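Local coordinates for thiosulfate sulfurtransferase YnjE (Escherichia coli, PDB 2WLR), which transfers sulfur from thiosulfate to cyanide as a monomeric periplasmic enzyme of the rhodanese family, giving thiocyanate and sulfite, at residues K21-R26 against V79-N84; G43-A48 against P113-K118; E298-T303 against T406-P411. One frame throughout, in Å; residues are numbered along the deposited sequence.

Interaction 1. Residues K21-R26 against V79-N84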
loop_
_atom_site.group_PDB
_atom_site.type_symbol
_atom_site.label_atom_id
_atom_site.label_comp_id
_atom_site.label_asym_id
_atom_site.label_seq_id
_atom_site.Cartn_x
_atom_site.Cartn_y
_atom_site.Cartn_z
ATOM N N LYS A 21 -25.846 2.941 1.520
ATOM C CA LYS A 21 -24.396 3.014 1.508
ATOM C C LYS A 21 -23.946 4.401 1.029
ATOM O O LYS A 21 -24.539 4.978 0.122
ATOM C CB LYS A 21 -23.815 1.938 0.592
ATOM C CG LYS A 21 -23.966 0.519 1.165
ATOM C CD LYS A 21 -23.431 -0.561 0.233
ATOM C CE LYS A 21 -23.730 -1.951 0.786
ATOM N NZ LYS A 21 -25.193 -2.251 0.728
ATOM N N ALA A 22 -22.926 4.936 1.684
ATOM C CA ALA A 22 -22.311 6.200 1.265
ATOM C C ALA A 22 -21.124 5.917 0.329
ATOM O O ALA A 22 -20.389 4.950 0.509
ATOM C CB ALA A 22 -21.869 7.007 2.499
ATOM N N ILE A 23 -20.947 6.813 -0.647
ATOM C CA ILE A 23 -19.831 6.694 -1.596
ATOM C C ILE A 23 -19.089 8.039 -1.662
ATOM O O ILE A 23 -19.653 9.072 -2.005
ATOM C CB ILE A 23 -20.270 6.316 -3.013
ATOM C CG1 ILE A 23 -21.032 4.989 -2.977
ATOM C CG2 ILE A 23 -19.050 6.288 -3.914
ATOM C CD1 ILE A 23 -21.523 4.503 -4.350
ATOM N N ASP A 24 -17.827 7.981 -1.260
ATOM C CA ASP A 24 -16.897 9.103 -1.226
ATOM C C ASP A 24 -16.252 9.171 -2.601
ATOM O O ASP A 24 -15.574 8.229 -3.024
ATOM C CB ASP A 24 -15.874 8.792 -0.129
ATOM C CG ASP A 24 -14.952 9.930 0.199
ATOM O OD1 ASP A 24 -14.595 10.733 -0.659
ATOM O OD2 ASP A 24 -14.542 10.021 1.395
ATOM N N THR A 25 -16.517 10.244 -3.329
ATOM C CA THR A 25 -16.052 10.425 -4.701
ATOM C C THR A 25 -14.709 11.148 -4.841
ATOM O O THR A 25 -14.251 11.401 -5.944
ATOM C CB THR A 25 -17.126 11.133 -5.546
ATOM O OG1 THR A 25 -17.235 12.490 -5.131
ATOM C CG2 THR A 25 -18.485 10.387 -5.462
ATOM N N ARG A 26 -14.053 11.399 -3.709
ATOM C CA ARG A 26 -12.768 12.068 -3.708
ATOM C C ARG A 26 -11.629 11.073 -3.982
ATOM O O ARG A 26 -11.807 9.896 -3.824
ATOM C CB ARG A 26 -12.535 12.661 -2.318
ATOM C CG ARG A 26 -13.529 13.721 -1.935
ATOM C CD ARG A 26 -13.295 14.254 -0.547
ATOM N NE ARG A 26 -13.460 13.190 0.418
ATOM C CZ ARG A 26 -13.175 13.307 1.712
ATOM N NH1 ARG A 26 -12.693 14.446 2.204
ATOM N NH2 ARG A 26 -13.315 12.283 2.506
ATOM N N VAL A 79 -27.989 4.830 -2.366
ATOM C CA VAL A 79 -26.576 5.214 -2.269
ATOM C C VAL A 79 -26.514 6.724 -2.183
ATOM O O VAL A 79 -27.269 7.424 -2.852
ATOM C CB VAL A 79 -25.679 4.624 -3.411
ATOM C CG1 VAL A 79 -25.881 3.122 -3.465
ATOM C CG2 VAL A 79 -25.965 5.269 -4.756
ATOM N N ALA A 80 -25.685 7.243 -1.274
ATOM C CA ALA A 80 -25.567 8.686 -1.080
ATOM C C ALA A 80 -24.130 9.092 -1.350
ATOM O O ALA A 80 -23.206 8.603 -0.686
ATOM C CB ALA A 80 -25.953 9.073 0.312
ATOM N N LEU A 81 -23.946 9.961 -2.331
ATOM C CA LEU A 81 -22.631 10.406 -2.782
ATOM C C LEU A 81 -22.203 11.664 -2.077
ATOM O O LEU A 81 -23.025 12.504 -1.685
ATOM C CB LEU A 81 -22.646 10.699 -4.276
ATOM C CG LEU A 81 -23.237 9.643 -5.207
ATOM C CD1 LEU A 81 -23.028 10.014 -6.652
ATOM C CD2 LEU A 81 -22.704 8.285 -4.939
ATOM N N TYR A 82 -20.895 11.804 -1.896
ATOM C CA TYR A 82 -20.344 13.074 -1.470
ATOM C C TYR A 82 -18.994 13.370 -2.058
ATOM O O TYR A 82 -18.340 12.507 -2.671
ATOM C CB TYR A 82 -20.363 13.202 0.054
ATOM C CG TYR A 82 -19.417 12.254 0.770
ATOM C CD1 TYR A 82 -19.828 10.995 1.166
ATOM C CD2 TYR A 82 -18.153 12.658 1.127
ATOM C CE1 TYR A 82 -18.969 10.124 1.844
ATOM C CE2 TYR A 82 -17.288 11.806 1.788
ATOM C CZ TYR A 82 -17.698 10.546 2.176
ATOM O OH TYR A 82 -16.792 9.748 2.838
ATOM N N GLY A 83 -18.598 14.618 -1.921
ATOM C CA GLY A 83 -17.407 15.144 -2.529
ATOM C C GLY A 83 -17.687 16.421 -3.273
ATOM O O GLY A 83 -18.703 17.068 -3.025
ATOM N N ASN A 84 -16.788 16.798 -4.170
ATOM C CA ASN A 84 -17.076 17.994 -4.963
ATOM C C ASN A 84 -18.175 17.759 -5.985
ATOM O O ASN A 84 -18.429 16.623 -6.391
ATOM C CB ASN A 84 -15.846 18.628 -5.549
ATOM C CG ASN A 84 -15.230 17.824 -6.625
ATOM O OD1 ASN A 84 -15.796 17.696 -7.730
ATOM N ND2 ASN A 84 -14.044 17.311 -6.364
HETATM O O HOH W 1 -15.043 14.516 -4.829
#

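Interaction 2. Residues G43-A48 against P113-K118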
loop_
_atom_site.group_PDB
_atom_site.type_symbol
_atom_site.label_atom_id
_atom_site.label_comp_id
_atom_site.label_asym_id
_atom_site.label_seq_id
_atom_site.Cartn_x
_atom_site.Cartn_y
_atom_site.Cartn_z
ATOM N N GLY A 43 -10.794 11.957 6.919
ATOM C CA GLY A 43 -11.393 10.652 6.718
ATOM C C GLY A 43 -12.706 10.667 5.966
ATOM O O GLY A 43 -13.107 11.663 5.398
ATOM N N HIS A 44 -13.403 9.518 6.050
ATOM C CA HIS A 44 -14.644 9.258 5.329
ATOM C C HIS A 44 -15.774 8.941 6.270
ATOM O O HIS A 44 -15.579 8.634 7.428
ATOM C CB HIS A 44 -14.471 8.102 4.318
ATOM C CG HIS A 44 -13.813 6.874 4.883
ATOM N ND1 HIS A 44 -14.491 5.802 5.434
ATOM C CD2 HIS A 44 -12.514 6.531 4.907
ATOM C CE1 HIS A 44 -13.604 4.865 5.757
ATOM N NE2 HIS A 44 -12.400 5.304 5.471
ATOM N N GLU A 45 -16.982 9.037 5.759
ATOM C CA GLU A 45 -18.110 8.695 6.584
ATOM C C GLU A 45 -18.145 7.207 6.875
ATOM O O GLU A 45 -17.639 6.399 6.119
ATOM C CB GLU A 45 -19.402 9.170 5.951
ATOM C CG GLU A 45 -19.489 10.690 5.774
ATOM C CD GLU A 45 -19.755 11.447 7.031
ATOM O OE1 GLU A 45 -19.837 10.834 8.109
ATOM O OE2 GLU A 45 -19.927 12.674 6.924
ATOM N N LEU A 46 -18.738 6.853 8.007
ATOM C CA LEU A 46 -18.806 5.472 8.444
ATOM C C LEU A 46 -19.304 4.515 7.366
ATOM O O LEU A 46 -20.365 4.710 6.771
ATOM C CB LEU A 46 -19.673 5.361 9.713
ATOM C CG LEU A 46 -19.833 3.979 10.329
ATOM C CD1 LEU A 46 -18.509 3.454 10.885
ATOM C CD2 LEU A 46 -20.879 4.075 11.451
ATOM N N ALA A 47 -18.489 3.498 7.132
ATOM C CA ALA A 47 -18.784 2.435 6.190
ATOM C C ALA A 47 -18.803 2.891 4.730
ATOM O O ALA A 47 -19.177 2.114 3.853
ATOM C CB ALA A 47 -20.091 1.701 6.576
ATOM N N ALA A 48 -18.337 4.122 4.454
ATOM C CA ALA A 48 -18.377 4.633 3.082
ATOM C C ALA A 48 -17.450 3.821 2.200
ATOM O O ALA A 48 -16.407 3.333 2.619
ATOM C CB ALA A 48 -17.905 6.072 2.996
ATOM N N PRO A 113 -16.732 16.499 11.663
ATOM C CA PRO A 113 -15.429 15.881 11.555
ATOM C C PRO A 113 -15.203 14.756 12.553
ATOM O O PRO A 113 -14.457 13.829 12.283
ATOM C CB PRO A 113 -14.465 17.056 11.784
ATOM C CG PRO A 113 -15.252 18.250 11.440
ATOM C CD PRO A 113 -16.649 17.960 11.820
ATOM N N SER A 114 -15.846 14.830 13.718
ATOM C CA SER A 114 -15.634 13.819 14.752
ATOM C C SER A 114 -16.122 12.407 14.411
ATOM O O SER A 114 -15.658 11.436 14.988
ATOM C CB SER A 114 -16.230 14.272 16.098
ATOM O OG SER A 114 -17.636 14.277 16.079
ATOM N N ARG A 115 -17.022 12.287 13.436
ATOM C CA ARG A 115 -17.621 10.991 13.155
ATOM C C ARG A 115 -16.891 10.310 11.989
ATOM O O ARG A 115 -17.268 9.232 11.593
ATOM C CB ARG A 115 -19.122 11.121 12.895
ATOM C CG ARG A 115 -19.501 11.792 11.632
ATOM C CD ARG A 115 -20.996 11.844 11.418
ATOM N NE ARG A 115 -21.284 12.263 10.053
ATOM C CZ ARG A 115 -22.402 12.823 9.614
ATOM N NH1 ARG A 115 -23.431 13.052 10.413
ATOM N NH2 ARG A 115 -22.492 13.120 8.329
ATOM N N LEU A 116 -15.855 10.938 11.447
ATOM C CA LEU A 116 -15.152 10.374 10.278
ATOM C C LEU A 116 -14.212 9.260 10.671
ATOM O O LEU A 116 -13.708 9.224 11.796
ATOM C CB LEU A 116 -14.397 11.483 9.530
ATOM C CG LEU A 116 -15.317 12.579 8.989
ATOM C CD1 LEU A 116 -14.522 13.740 8.428
ATOM C CD2 LEU A 116 -16.302 12.077 7.943
ATOM N N GLN A 117 -13.994 8.360 9.717
ATOM C CA GLN A 117 -13.149 7.193 9.852
ATOM C C GLN A 117 -11.929 7.332 8.954
ATOM O O GLN A 117 -12.024 7.789 7.836
ATOM C CB GLN A 117 -13.894 5.915 9.446
ATOM C CG GLN A 117 -15.274 5.725 10.042
ATOM C CD GLN A 117 -15.293 5.702 11.529
ATOM O OE1 GLN A 117 -15.888 6.584 12.174
ATOM N NE2 GLN A 117 -14.661 4.694 12.101
ATOM N N LYS A 118 -10.776 6.898 9.433
ATOM C CA LYS A 118 -9.536 7.013 8.645
ATOM C C LYS A 118 -8.648 5.806 8.828
ATOM O O LYS A 118 -8.841 5.034 9.763
ATOM C CB LYS A 118 -8.777 8.272 9.050
ATOM C CG LYS A 118 -8.338 8.335 10.509
ATOM C CD LYS A 118 -7.916 9.751 10.934
ATOM C CE LYS A 118 -7.780 9.885 12.474
ATOM N NZ LYS A 118 -8.048 11.285 12.963
HETATM O O HOH W 2 -19.518 8.821 9.953
#

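Interaction 3. Residues E298-T303 against T406-P411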
loop_
_atom_site.group_PDB
_atom_site.type_symbol
_atom_site.label_atom_id
_atom_site.label_comp_id
_atom_site.label_asym_id
_atom_site.label_seq_id
_atom_site.Cartn_x
_atom_site.Cartn_y
_atom_site.Cartn_z
ATOM N N GLU A 298 1.460 -19.066 -9.063
ATOM C CA GLU A 298 2.513 -19.420 -8.120
ATOM C C GLU A 298 1.968 -20.216 -6.922
ATOM O O GLU A 298 2.533 -21.229 -6.503
ATOM C CB GLU A 298 3.198 -18.149 -7.598
ATOM C CG GLU A 298 4.074 -17.435 -8.582
ATOM C CD GLU A 298 4.470 -16.056 -8.056
ATOM O OE1 GLU A 298 5.443 -15.997 -7.271
ATOM O OE2 GLU A 298 3.774 -15.080 -8.401
ATOM N N PHE A 299 0.876 -19.736 -6.332
ATOM C CA PHE A 299 0.259 -20.358 -5.166
ATOM C C PHE A 299 -0.147 -21.809 -5.448
ATOM O O PHE A 299 -0.015 -22.659 -4.568
ATOM C CB PHE A 299 -0.962 -19.538 -4.701
ATOM C CG PHE A 299 -1.557 -19.989 -3.400
ATOM C CD1 PHE A 299 -0.973 -19.648 -2.169
ATOM C CD2 PHE A 299 -2.724 -20.752 -3.374
ATOM C CE1 PHE A 299 -1.505 -20.034 -0.986
ATOM C CE2 PHE A 299 -3.264 -21.155 -2.154
ATOM C CZ PHE A 299 -2.644 -20.801 -0.959
ATOM N N ILE A 300 -0.580 -22.099 -6.672
ATOM C CA ILE A 300 -1.025 -23.463 -6.983
ATOM C C ILE A 300 0.055 -24.325 -7.621
ATOM O O ILE A 300 -0.166 -25.523 -7.805
ATOM C CB ILE A 300 -2.340 -23.486 -7.822
ATOM C CG1 ILE A 300 -2.137 -22.909 -9.221
ATOM C CG2 ILE A 300 -3.445 -22.793 -7.035
ATOM C CD1 ILE A 300 -3.357 -23.121 -10.187
ATOM N N GLY A 301 1.194 -23.729 -7.961
ATOM C CA GLY A 301 2.382 -24.471 -8.353
ATOM C C GLY A 301 2.591 -24.640 -9.850
ATOM O O GLY A 301 3.365 -25.504 -10.267
ATOM N N THR A 302 1.930 -23.825 -10.664
ATOM C CA THR A 302 2.106 -23.848 -12.112
ATOM C C THR A 302 3.425 -23.243 -12.576
ATOM O O THR A 302 3.976 -23.604 -13.636
ATOM C CB THR A 302 0.980 -23.039 -12.768
ATOM O OG1 THR A 302 -0.266 -23.410 -12.163
ATOM C CG2 THR A 302 0.957 -23.263 -14.297
ATOM N N THR A 303 3.896 -22.250 -11.821
ATOM C CA THR A 303 5.132 -21.574 -12.119
ATOM C C THR A 303 5.732 -21.148 -10.800
ATOM O O THR A 303 5.012 -20.949 -9.834
ATOM C CB THR A 303 4.947 -20.330 -12.992
ATOM O OG1 THR A 303 6.206 -19.681 -13.205
ATOM C CG2 THR A 303 3.986 -19.333 -12.356
ATOM N N THR A 406 0.516 -27.822 -3.193
ATOM C CA THR A 406 0.373 -27.573 -4.611
ATOM C C THR A 406 -1.067 -27.783 -5.050
ATOM O O THR A 406 -1.851 -28.402 -4.340
ATOM C CB THR A 406 1.303 -28.475 -5.433
ATOM O OG1 THR A 406 1.397 -27.986 -6.778
ATOM C CG2 THR A 406 0.797 -29.911 -5.451
ATOM N N GLY A 407 -1.391 -27.249 -6.219
ATOM C CA GLY A 407 -2.716 -27.407 -6.812
ATOM C C GLY A 407 -3.805 -26.514 -6.250
ATOM O O GLY A 407 -3.640 -25.844 -5.216
ATOM N N GLU A 408 -4.934 -26.519 -6.952
ATOM C CA GLU A 408 -6.105 -25.743 -6.570
ATOM C C GLU A 408 -6.571 -26.165 -5.176
ATOM O O GLU A 408 -6.665 -27.370 -4.855
ATOM C CB GLU A 408 -7.222 -25.924 -7.611
ATOM C CG GLU A 408 -6.894 -25.374 -9.001
ATOM C CD GLU A 408 -7.107 -23.864 -9.121
ATOM O OE1 GLU A 408 -7.491 -23.257 -8.111
ATOM O OE2 GLU A 408 -6.903 -23.298 -10.219
ATOM N N ARG A 409 -6.841 -25.171 -4.339
ATOM C CA ARG A 409 -7.280 -25.395 -2.971
ATOM C C ARG A 409 -7.816 -24.101 -2.399
ATOM O O ARG A 409 -7.638 -23.035 -2.990
ATOM C CB ARG A 409 -6.141 -25.925 -2.096
ATOM C CG ARG A 409 -4.983 -24.935 -1.881
ATOM C CD ARG A 409 -3.731 -25.661 -1.352
ATOM N NE ARG A 409 -2.621 -24.720 -1.174
ATOM C CZ ARG A 409 -1.801 -24.308 -2.130
ATOM N NH1 ARG A 409 -1.933 -24.684 -3.392
ATOM N NH2 ARG A 409 -0.843 -23.443 -1.835
ATOM N N GLY A 410 -8.422 -24.194 -1.226
ATOM C CA GLY A 410 -9.063 -23.057 -0.597
ATOM C C GLY A 410 -8.730 -22.951 0.869
ATOM O O GLY A 410 -7.919 -23.723 1.388
ATOM N N PRO A 411 -9.338 -21.962 1.551
ATOM C CA PRO A 411 -9.160 -21.698 2.978
ATOM C C PRO A 411 -9.511 -22.897 3.869
ATOM O O PRO A 411 -10.558 -23.528 3.672
ATOM C CB PRO A 411 -10.128 -20.543 3.247
ATOM C CG PRO A 411 -10.375 -19.906 1.924
ATOM C CD PRO A 411 -10.204 -20.968 0.892
#

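Interaction 1. Residues K21-R26 against V79-N84
Lys21 starts the pairing of two parallel strands by accepting a hydrogen bond at its O from Ala80 N (2.9 Å); its own amine runs off to Asn72 O. Ala22 lies level with Ala80, and its small CB leaves room for the Tyr82 ring, whose edge it meets. Ile23 bonds through its N to Ala80 O and through its O to Tyr82 N. On the opposite face of the sheet its side chain runs beside that of Leu81, CB to CD2 at 3.7 Å. Asp24 presses its CA over one face of the Tyr82 ring, 3.9 Å from the ring centre. Its CG, anti to the backbone N (chi1 -171°), lies 3.4 Å from Tyr82 CE2; OD2 accepts a weak bond from Tyr82 OH, which is also bonded to Glu45 N. Both carboxylate oxygens are gripped by Arg26 side-on: NE reaches OD1 in a nearly straight bond (174°), and NH2 reaches the syn lone pair of OD2 at 2.8 Å. OD1 also takes Arg26 N on its anti side, making an Asx turn. An alanine in place of Asp24 would probably leave the Arg26 guanidinium without its carboxylate mate and Tyr82 OH without this weak partner. Thr25 bonds Tyr82 O twice, through N at 3.0 Å and OG1 at 2.7 Å, and OG1 receives a water that Asn84 N also holds. Gly83 suits its place because a CB would strike Thr25 OG1 and, at this positive phi, the preceding carbonyl O as well. Arg26 NH2 continues to Gly43 O. Strands 21-24 and 79-82 are the inner pair of the four-stranded parallel sheet of the first rhodanese domain, bordered by 49-50 and 103-105 respectively; helix 12-17 covers Ala22 and Ala80, while helix 85-97, N-capped by Asn84, packs on Ile23 and Thr25.

Interaction 2. Residues G43-A48 against P113-K118
The imidazole of His44 has Gln117 O over one face, 3.2 Å above its plane and displaced toward the rim. Gln117 CB also lies over the ring, 4.2 Å from its centre, while Tyr31 stacks on the imidazole. The guanidinium of Arg115 meets Glu45 at its edge: NE bonds OE1 at 2.8 Å and NH2 bonds OE2 at 3.0 Å, a side-on salt bridge. The two planes are turned 59° apart, and NH2 approaches OE2 from above the carboxylate plane. An arginine chain extended from CG to NE and a glutamate bent at chi2 (-75°) bring the charges together; Asp108 shares the guanidinium through NH1, and Leu110 N also bonds OE2. In the first rhodanese domain the loop before strand 49-50 and the loop after strand 103-105 are joined here by a single antiparallel bridge, His44 with Gln117, a hydrogen-bonded pair in which each N donates to the other's O at 2.8 Å. Glu45 to Ala48 make a type II beta turn; the carbonyl of its first residue, Glu45 O, receives Ala48 N, which closes the turn, and His44 ND1, from opposite faces. At Gly43 both the backbone angles and the nearness of Gln117 O call for glycine. Leu116 lays CD2 against Glu45 CD at 3.6 Å. A water joins Glu45 OE1, Leu46 N and Arg115 O.

Interaction 3. Residues E298-T303 against T406-P411
Thr406 bonds Ile300 O through OG1 at 3.1 Å, with OG1 anti to its own backbone N (chi1 -165°). Gly407 N reaches the same oxygen from the same face at 2.6 Å, so two donors hold a carbonyl at the C-terminal end of helix 296-300. Glycine fits position 407, where phi is positive, and its backbone lies against Ile300 CB and CG2. Gly301, where a CB would clash with Thr406 OG1 and where phi is positive, ends the helix in a Schellman motif. Glu408 bends back at chi2, and its OE2 rests 3.6 Å from Ile300 CD1, while OE1 takes the indole N-H of Trp296. Arg409 makes the polar and stacking contact with Phe299. Its NH1 and NH2 both donate to Phe299 O, each at 3.0 Å and from one face of that carbonyl, and NH1 also bonds Gly407 O at 2.8 Å. These bonds fix the rotation of the guanidinium, which lies flat on the Phe299 ring in a cation-pi stack: the planes are 13° apart, NH2 sits over the ring centre, and the guanidinium and ring centres are 3.9 Å apart. The segment, which follows strand 404-405, thus covers the end of helix 296-300; Phe299 also meets Trp296, Trp320 and Trp353, and Glu314 of strand 314-315 touches both Phe299 and Arg409.

In the fold
Interactions 1 and 2 both lie in the first rhodanese domain and touch, their centres 12 Å apart; interaction 3 lies about 38 Å from either, between centres, and involves the third. Interaction 1 is core, two neighbouring strands of a parallel sheet joined by regular backbone bonds. Interaction 2 is partly buried and brings together two loops, with one isolated bridge and a salt bridge in place of a strand ladder. Interaction 3 is a surface contact, where a tail segment uses arginine, threonine and a glycine N-H to bond carbonyls at a helix end. That helix also carries Glu298, salt-bridged to Arg370, which probably binds substrate; interactions 1 and 2 lie away from such sites.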